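Local atomic coordinates of PAC2 family protein (Mycobacterium tuberculosis, PDB entry 2WAM), a protein that is of unknown function but belongs to the PAC2 family, whose relatives include proteasome assembly chaperones, and represents a duplicated gene family in actinobacteria. Residues G149-D153 with L154-R158; L107-S111 with R112-M116; F75-G79 with H80-L84. One frame throughout, in Å; residues are numbered along the deposited sequence.

Contact 1: G149-D153 with L154-R158; sequences GLEPD and LKWER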
loop_
_atom_site.group_PDB
_atom_site.type_symbol
_atom_site.label_atom_id
_atom_site.label_comp_id
_atom_site.label_asym_id
_atom_site.label_seq_id
_atom_site.Cartn_x
_atom_site.Cartn_y
_atom_site.Cartn_z
ATOM N N GLY A 149 8.449 -19.423 -17.388
ATOM C CA GLY A 149 7.363 -19.801 -16.499
ATOM C C GLY A 149 6.006 -19.700 -17.174
ATOM O O GLY A 149 5.914 -19.714 -18.404
ATOM N N LEU A 150 4.949 -19.588 -16.373
ATOM C CA LEU A 150 3.582 -19.489 -16.896
ATOM C C LEU A 150 3.273 -18.098 -17.422
ATOM O O LEU A 150 3.596 -17.107 -16.782
ATOM C CB LEU A 150 2.556 -19.818 -15.806
ATOM C CG LEU A 150 2.743 -21.146 -15.084
ATOM C CD1 LEU A 150 1.471 -21.564 -14.389
ATOM C CD2 LEU A 150 3.153 -22.206 -16.072
ATOM N N GLU A 151 2.635 -18.024 -18.583
ATOM C CA GLU A 151 1.964 -16.790 -18.986
ATOM C C GLU A 151 0.920 -16.421 -17.928
ATOM O O GLU A 151 0.067 -17.240 -17.586
ATOM C CB GLU A 151 1.286 -16.980 -20.339
ATOM C CG GLU A 151 0.499 -15.787 -20.840
ATOM C CD GLU A 151 -0.286 -16.124 -22.088
ATOM O OE1 GLU A 151 -1.098 -17.067 -22.032
ATOM O OE2 GLU A 151 -0.087 -15.464 -23.127
ATOM N N PRO A 152 0.992 -15.194 -17.393
ATOM C CA PRO A 152 -0.004 -14.745 -16.413
ATOM C C PRO A 152 -1.420 -14.645 -17.013
ATOM O O PRO A 152 -1.566 -14.502 -18.221
ATOM C CB PRO A 152 0.488 -13.344 -16.012
ATOM C CG PRO A 152 1.838 -13.156 -16.650
ATOM C CD PRO A 152 1.922 -14.123 -17.787
ATOM N N ASP A 153 -2.448 -14.728 -16.174
ATOM C CA ASP A 153 -3.814 -14.440 -16.609
ATOM C C ASP A 153 -4.099 -12.955 -16.403
ATOM O O ASP A 153 -4.784 -12.322 -17.200
ATOM C CB ASP A 153 -4.838 -15.250 -15.808
ATOM C CG ASP A 153 -4.700 -16.725 -16.016
ATOM O OD1 ASP A 153 -3.918 -17.352 -15.286
ATOM O OD2 ASP A 153 -5.380 -17.262 -16.908
ATOM N N LEU A 154 -3.552 -12.416 -15.323
ATOM C CA LEU A 154 -3.861 -11.069 -14.883
ATOM C C LEU A 154 -2.751 -10.076 -15.179
ATOM O O LEU A 154 -1.605 -10.464 -15.407
ATOM C CB LEU A 154 -4.111 -11.086 -13.381
ATOM C CG LEU A 154 -5.115 -12.142 -12.936
ATOM C CD1 LEU A 154 -5.315 -12.060 -11.445
ATOM C CD2 LEU A 154 -6.447 -11.966 -13.677
ATOM N N LYS A 155 -3.120 -8.797 -15.191
ATOM C CA LYS A 155 -2.179 -7.674 -15.136
ATOM C C LYS A 155 -1.054 -7.629 -16.171
ATOM O O LYS A 155 0.093 -7.354 -15.812
ATOM C CB LYS A 155 -1.536 -7.638 -13.759
ATOM C CG LYS A 155 -2.495 -7.382 -12.649
ATOM C CD LYS A 155 -1.934 -7.908 -11.352
ATOM C CE LYS A 155 -2.752 -7.420 -10.183
ATOM N NZ LYS A 155 -2.554 -8.329 -9.059
ATOM N N TRP A 156 -1.366 -7.868 -17.440
ATOM C CA TRP A 156 -0.328 -7.898 -18.463
ATOM C C TRP A 156 0.445 -6.589 -18.578
ATOM O O TRP A 156 1.649 -6.594 -18.820
ATOM C CB TRP A 156 -0.919 -8.259 -19.826
ATOM C CG TRP A 156 -1.275 -9.696 -19.980
ATOM C CD1 TRP A 156 -1.340 -10.646 -18.995
ATOM C CD2 TRP A 156 -1.654 -10.347 -21.189
ATOM N NE1 TRP A 156 -1.717 -11.853 -19.528
ATOM C CE2 TRP A 156 -1.923 -11.695 -20.876
ATOM C CE3 TRP A 156 -1.786 -9.925 -22.520
ATOM C CZ2 TRP A 156 -2.317 -12.617 -21.834
ATOM C CZ3 TRP A 156 -2.172 -10.838 -23.468
ATOM C CH2 TRP A 156 -2.438 -12.171 -23.122
ATOM N N GLU A 157 -0.239 -5.462 -18.432
ATOM C CA GLU A 157 0.447 -4.196 -18.634
ATOM C C GLU A 157 1.443 -3.966 -17.517
ATOM O O GLU A 157 2.621 -3.689 -17.761
ATOM C CB GLU A 157 -0.531 -3.031 -18.766
ATOM C CG GLU A 157 -1.429 -3.106 -20.015
ATOM C CD GLU A 157 -0.672 -3.025 -21.348
ATOM O OE1 GLU A 157 -1.281 -3.336 -22.386
ATOM O OE2 GLU A 157 0.519 -2.651 -21.373
ATOM N N ARG A 158 0.975 -4.111 -16.286
ATOM C CA ARG A 158 1.852 -3.934 -15.144
ATOM C C ARG A 158 3.055 -4.892 -15.234
ATOM O O ARG A 158 4.201 -4.501 -15.019
ATOM C CB ARG A 158 1.066 -4.128 -13.854
ATOM C CG ARG A 158 1.786 -3.667 -12.616
ATOM C CD ARG A 158 0.804 -3.476 -11.499
ATOM N NE ARG A 158 1.362 -3.924 -10.235
ATOM C CZ ARG A 158 0.635 -4.248 -9.175
ATOM N NH1 ARG A 158 -0.686 -4.172 -9.227
ATOM N NH2 ARG A 158 1.237 -4.651 -8.062
#
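E151 reaches W156 with the far end of an extended side chain. Its CG stands anti to the backbone N (chi1 177°), which swings the carboxylate toward the benzo part of the indole, and OE2 comes to 3.8 Å from CZ2 of W156. The two flat groups are turned 28° against each other. OE2 also accepts from the backbone N of A219, at the start of helix 219-229, while OE1 forms salt bridges with R110 and R113 of the second subunit. At P152 the backbone supplies the main polar link: W156 NE1 donates to P152 O at 3.0 Å, nearly straight (165°). The oxygen lies close to the indole plane, yet the donor approaches from well above the plane of the carbonyl. This bond, with packing on A219 and L222, would limit the rotation of the indole, and P152 CB adds a loose apolar touch to W156 CD1 at 4.4 Å. D153 turns its carboxylate away, OD1 to R112 and the backbone N of D108, OD2 to R110 of the second subunit. K155 is at the N-cap position, and the NE1 bond of W156 ties the first turn of helix 156-169 back to the loop leaving strand 143-148, a strand-to-helix connection of the beta-alpha-beta crossover that continues into the parallel strand 174-183.

Contact 2: L107-S111 with R112-M116; sequences LDYRS and RRPLM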
loop_
_atom_site.group_PDB
_atom_site.type_symbol
_atom_site.label_atom_id
_atom_site.label_comp_id
_atom_site.label_asym_id
_atom_site.label_seq_id
_atom_site.Cartn_x
_atom_site.Cartn_y
_atom_site.Cartn_z
ATOM N N LEU A 107 -2.076 -15.470 -11.318
ATOM C CA LEU A 107 -2.597 -16.722 -11.849
ATOM C C LEU A 107 -4.049 -17.000 -11.448
ATOM O O LEU A 107 -4.463 -16.748 -10.310
ATOM C CB LEU A 107 -1.678 -17.865 -11.417
ATOM C CG LEU A 107 -2.130 -19.278 -11.724
ATOM C CD1 LEU A 107 -1.958 -19.545 -13.216
ATOM C CD2 LEU A 107 -1.352 -20.281 -10.877
ATOM N N ASP A 108 -4.829 -17.497 -12.396
ATOM C CA ASP A 108 -6.152 -18.015 -12.088
ATOM C C ASP A 108 -6.017 -19.503 -11.757
ATOM O O ASP A 108 -5.894 -20.344 -12.649
ATOM C CB ASP A 108 -7.081 -17.806 -13.280
ATOM C CG ASP A 108 -8.489 -18.338 -13.048
ATOM O OD1 ASP A 108 -8.704 -19.190 -12.163
ATOM O OD2 ASP A 108 -9.386 -17.904 -13.792
ATOM N N TYR A 109 -6.041 -19.828 -10.471
ATOM C CA TYR A 109 -5.763 -21.191 -10.032
ATOM C C TYR A 109 -6.817 -22.211 -10.443
ATOM O O TYR A 109 -6.502 -23.379 -10.673
ATOM C CB TYR A 109 -5.581 -21.234 -8.522
ATOM C CG TYR A 109 -4.214 -20.795 -8.080
ATOM C CD1 TYR A 109 -3.969 -19.470 -7.762
ATOM C CD2 TYR A 109 -3.169 -21.706 -7.969
ATOM C CE1 TYR A 109 -2.730 -19.050 -7.349
ATOM C CE2 TYR A 109 -1.924 -21.301 -7.544
ATOM C CZ TYR A 109 -1.712 -19.964 -7.230
ATOM O OH TYR A 109 -0.482 -19.521 -6.794
ATOM N N ARG A 110 -8.065 -21.775 -10.525
ATOM C CA ARG A 110 -9.127 -22.681 -10.913
ATOM C C ARG A 110 -9.184 -22.964 -12.422
ATOM O O ARG A 110 -9.815 -23.937 -12.822
ATOM C CB ARG A 110 -10.473 -22.225 -10.346
ATOM C CG ARG A 110 -10.636 -22.595 -8.874
ATOM C CD ARG A 110 -11.866 -21.980 -8.229
ATOM N NE ARG A 110 -13.080 -22.759 -8.459
ATOM C CZ ARG A 110 -13.928 -22.556 -9.466
ATOM N NH1 ARG A 110 -13.687 -21.611 -10.361
ATOM N NH2 ARG A 110 -15.012 -23.311 -9.588
ATOM N N SER A 111 -8.530 -22.144 -13.250
ATOM C CA SER A 111 -8.412 -22.464 -14.682
ATOM C C SER A 111 -7.208 -23.367 -14.881
ATOM O O SER A 111 -7.227 -24.262 -15.712
ATOM C CB SER A 111 -8.246 -21.222 -15.568
ATOM O OG SER A 111 -9.385 -20.393 -15.562
ATOM N N ARG A 112 -6.155 -23.123 -14.114
ATOM C CA ARG A 112 -4.968 -23.972 -14.183
ATOM C C ARG A 112 -4.593 -24.553 -12.822
ATOM O O ARG A 112 -3.659 -24.086 -12.176
ATOM C CB ARG A 112 -3.796 -23.206 -14.787
ATOM C CG ARG A 112 -3.969 -22.986 -16.270
ATOM C CD ARG A 112 -2.768 -22.325 -16.888
ATOM N NE ARG A 112 -2.694 -20.912 -16.560
ATOM C CZ ARG A 112 -1.778 -20.088 -17.049
ATOM N NH1 ARG A 112 -0.861 -20.541 -17.888
ATOM N NH2 ARG A 112 -1.792 -18.813 -16.696
ATOM N N ARG A 113 -5.338 -25.563 -12.387
ATOM C CA ARG A 113 -5.080 -26.177 -11.097
ATOM C C ARG A 113 -3.716 -26.854 -11.109
ATOM O O ARG A 113 -3.388 -27.595 -12.030
ATOM C CB ARG A 113 -6.176 -27.184 -10.735
ATOM C CG ARG A 113 -7.583 -26.615 -10.810
ATOM C CD ARG A 113 -8.650 -27.632 -10.363
ATOM N NE ARG A 113 -9.935 -26.990 -10.162
ATOM C CZ ARG A 113 -10.343 -26.516 -8.994
ATOM N NH1 ARG A 113 -9.558 -26.651 -7.944
ATOM N NH2 ARG A 113 -11.531 -25.914 -8.866
ATOM N N PRO A 114 -2.908 -26.591 -10.082
ATOM C CA PRO A 114 -1.625 -27.271 -9.945
ATOM C C PRO A 114 -1.829 -28.765 -9.808
ATOM O O PRO A 114 -2.671 -29.203 -9.021
ATOM C CB PRO A 114 -1.084 -26.709 -8.631
ATOM C CG PRO A 114 -1.724 -25.390 -8.509
ATOM C CD PRO A 114 -3.115 -25.606 -9.014
ATOM N N LEU A 115 -1.069 -29.532 -10.581
ATOM C CA LEU A 115 -1.067 -30.983 -10.481
ATOM C C LEU A 115 -0.467 -31.454 -9.170
ATOM O O LEU A 115 0.641 -31.064 -8.799
ATOM C CB LEU A 115 -0.267 -31.570 -11.631
ATOM C CG LEU A 115 -1.105 -31.827 -12.864
ATOM C CD1 LEU A 115 -0.212 -32.341 -13.956
ATOM C CD2 LEU A 115 -2.181 -32.833 -12.506
ATOM N N MET A 116 -1.202 -32.294 -8.465
ATOM C CA MET A 116 -0.712 -32.866 -7.216
ATOM C C MET A 116 -0.577 -34.396 -7.322
ATOM O O MET A 116 -1.398 -35.050 -7.953
ATOM C CB MET A 116 -1.643 -32.474 -6.072
ATOM C CG MET A 116 -1.768 -30.960 -5.898
ATOM S SD MET A 116 -2.831 -30.561 -4.530
ATOM C CE MET A 116 -1.763 -30.960 -3.153
HETATM O O HOH W 1 -4.788 -19.971 -15.335
#
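Two arginines lie side by side and point the same way: R110 and R113 run together until NE of R110 is 3.5 Å from NH2 of R113. Their guanidinium planes stand 76° apart, and the aliphatic part of R110 covers one face of the R113 group, with R110 CG 3.4 Å from R113 NH2. The pairing makes sense because both charges serve one anion, E151 of the third subunit, while R110 also meets D153 of that chain.

R112 takes another course. Its chain bends at CG-CD (chi3 -75°), bringing the guanidinium back obliquely across L107, whose CD1 lies 3.6 Å from R112 NH2. That nitrogen is held within the chain by D153 OD1 and the backbone O of E151. R112 NE donates to a water in the guanidinium plane, and this water in turn donates to D108 O at 2.9 Å. The same carbonyl also accepts from the backbone N of S111 and, at 3.2 Å and in the carbonyl plane, from the backbone N of R112, so that three donors, two backbone N-H groups and a water, grip one oxygen.

Beside it, the Y109 ring is met on one face and at its edge: L107 CD2 sits 3.5 Å above its plane, over the centre, and P114 CG meets its edge, 4.0 Å from Y109 CD2. D108 completes the turn through its side chain, OD1 accepting from S111 N at 3.2 Å from above the carboxylate plane. This is an Asx motif, D108 capping a turn in which residues 109-111 have helical backbone angles without forming a regular helix, and it leads into strand 115-119, whose first residues extend a sheet of the third subunit.

Contact 3: F75-G79 with H80-L84; sequences FSDAG and HAIRL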
loop_
_atom_site.group_PDB
_atom_site.type_symbol
_atom_site.label_atom_id
_atom_site.label_comp_id
_atom_site.label_asym_id
_atom_site.label_seq_id
_atom_site.Cartn_x
_atom_site.Cartn_y
_atom_site.Cartn_z
ATOM N N PHE A 75 -0.106 -19.904 -23.732
ATOM C CA PHE A 75 -0.661 -19.327 -24.949
ATOM C C PHE A 75 -0.849 -20.399 -26.018
ATOM O O PHE A 75 -1.957 -20.840 -26.280
ATOM C CB PHE A 75 0.247 -18.211 -25.474
ATOM C CG PHE A 75 -0.207 -17.621 -26.785
ATOM C CD1 PHE A 75 0.706 -17.377 -27.797
ATOM C CD2 PHE A 75 -1.543 -17.316 -27.006
ATOM C CE1 PHE A 75 0.296 -16.839 -28.994
ATOM C CE2 PHE A 75 -1.958 -16.782 -28.200
ATOM C CZ PHE A 75 -1.043 -16.539 -29.196
ATOM N N SER A 76 0.250 -20.800 -26.637
ATOM C CA SER A 76 0.246 -21.892 -27.590
ATOM C C SER A 76 1.481 -22.729 -27.326
ATOM O O SER A 76 2.600 -22.234 -27.458
ATOM C CB SER A 76 0.285 -21.356 -29.018
ATOM O OG SER A 76 0.588 -22.388 -29.939
ATOM N N ASP A 77 1.266 -23.990 -26.960
ATOM C CA ASP A 77 2.337 -24.870 -26.499
ATOM C C ASP A 77 2.434 -26.189 -27.258
ATOM O O ASP A 77 2.616 -27.248 -26.655
ATOM C CB ASP A 77 2.160 -25.148 -25.012
ATOM C CG ASP A 77 2.340 -23.909 -24.184
ATOM O OD1 ASP A 77 3.474 -23.391 -24.177
ATOM O OD2 ASP A 77 1.354 -23.441 -23.570
ATOM N N ALA A 78 2.328 -26.115 -28.580
ATOM C CA ALA A 78 2.477 -27.286 -29.423
ATOM C C ALA A 78 3.862 -27.891 -29.241
ATOM O O ALA A 78 4.873 -27.179 -29.289
ATOM C CB ALA A 78 2.245 -26.922 -30.882
ATOM N N GLY A 79 3.891 -29.207 -29.042
ATOM C CA GLY A 79 5.123 -29.942 -28.826
ATOM C C GLY A 79 5.695 -29.673 -27.448
ATOM O O GLY A 79 6.787 -30.125 -27.122
ATOM N N HIS A 80 4.946 -28.935 -26.634
ATOM C CA HIS A 80 5.452 -28.450 -25.359
ATOM C C HIS A 80 6.809 -27.783 -25.567
ATOM O O HIS A 80 7.637 -27.747 -24.663
ATOM C CB HIS A 80 5.537 -29.590 -24.343
ATOM C CG HIS A 80 4.239 -30.320 -24.151
ATOM N ND1 HIS A 80 4.170 -31.679 -23.920
ATOM C CD2 HIS A 80 2.957 -29.877 -24.178
ATOM C CE1 HIS A 80 2.902 -32.038 -23.803
ATOM N NE2 HIS A 80 2.147 -30.966 -23.964
ATOM N N ALA A 81 7.020 -27.239 -26.761
ATOM C CA ALA A 81 8.342 -26.753 -27.155
ATOM C C ALA A 81 8.892 -25.613 -26.292
ATOM O O ALA A 81 10.102 -25.534 -26.080
ATOM C CB ALA A 81 8.365 -26.373 -28.629
ATOM N N ILE A 82 8.013 -24.739 -25.801
ATOM C CA ILE A 82 8.431 -23.634 -24.943
ATOM C C ILE A 82 8.931 -24.146 -23.589
ATOM O O ILE A 82 9.997 -23.746 -23.112
ATOM C CB ILE A 82 7.289 -22.641 -24.675
ATOM C CG1 ILE A 82 6.551 -22.270 -25.959
ATOM C CG2 ILE A 82 7.821 -21.384 -23.978
ATOM C CD1 ILE A 82 7.061 -21.035 -26.596
ATOM N N ARG A 83 8.149 -25.010 -22.955
ATOM C CA ARG A 83 8.543 -25.539 -21.670
ATOM C C ARG A 83 9.897 -26.242 -21.814
ATOM O O ARG A 83 10.821 -26.004 -21.041
ATOM C CB ARG A 83 7.479 -26.507 -21.129
ATOM C CG ARG A 83 7.866 -27.160 -19.806
ATOM C CD ARG A 83 6.784 -28.060 -19.249
ATOM N NE ARG A 83 6.222 -28.993 -20.232
ATOM C CZ ARG A 83 6.703 -30.212 -20.500
ATOM N NH1 ARG A 83 7.788 -30.675 -19.884
ATOM N NH2 ARG A 83 6.091 -30.977 -21.395
ATOM N N LEU A 84 10.009 -27.096 -22.824
ATOM C CA LEU A 84 11.207 -27.892 -23.030
ATOM C C LEU A 84 12.457 -27.048 -23.246
ATOM O O LEU A 84 13.522 -27.356 -22.707
ATOM C CB LEU A 84 11.004 -28.852 -24.207
ATOM C CG LEU A 84 9.958 -29.933 -23.946
ATOM C CD1 LEU A 84 9.700 -30.750 -25.208
ATOM C CD2 LEU A 84 10.392 -30.821 -22.783
HETATM O O HOH W 2 5.479 -25.256 -24.011
#
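H80 and D77 are joined through their backbones: H80 N donates to D77 O at 2.9 Å, somewhat bent (140°), with the donor lying above the carbonyl plane. The imidazole is set beside the same oxygen, with H80 CD2 3.6 Å from D77 O. Across the turn, the D77 carboxylate crosses the I82 side chain at about a right angle, OD1 resting 3.7 Å from I82 CG1. With CG beside its own backbone N (chi1 -66°), D77 also directs OD1 toward the first turn of the helix, where a water donates to it at 2.7 Å and accepts from R83 N at 2.9 Å. L84 CD1 lies 3.5 Å from G79 O.

The arrangement is the start of helix 81-92, with H80 at the N-cap position, following the loop that leaves strand 67-73, an inner strand of the sheet; the acidic side chain and its water thus serve an N-H group of the first turn, and a positive phi at G79 (73°) lets the chain bend into it. L84 N completes the turn by donating to H80 O.

Further out, G74 N holds D77 OD2, and T180 of strand 174-183 accepts from S76 OG through its backbone O and from A78 N through OG1. D249 OD2 accepts a hydrogen bond from H80 ND1 and forms a salt bridge with R83 NH2, while I82 packs on A71, L178 and T180 over the sheet.

Overall arrangement
From the N terminus, contact 3 comes first, turning the chain from strand 67-73 into helix 81-92. Contact 2 follows the short helix 103-106 and closes the loop ahead of strand 115-119; contact 1 then makes the bend from strand 143-148 into helix 156-169. The three are in series, and none encloses or crosses another. Contacts 1 and 2, with centres about 14 Å apart, meet through the R112 guanidinium and also through D153 OD1, which packs 3.6 Å from L107 CD1. Contact 1 also touches contact 3, where E151 packs on F75, though their centres are about 17 Å apart. Contacts 2 and 3 do not touch. Segments 107-116 and 149-158 additionally face neighbouring subunits, so a helix-to-strand loop and a strand-to-helix loop both meet the assembly.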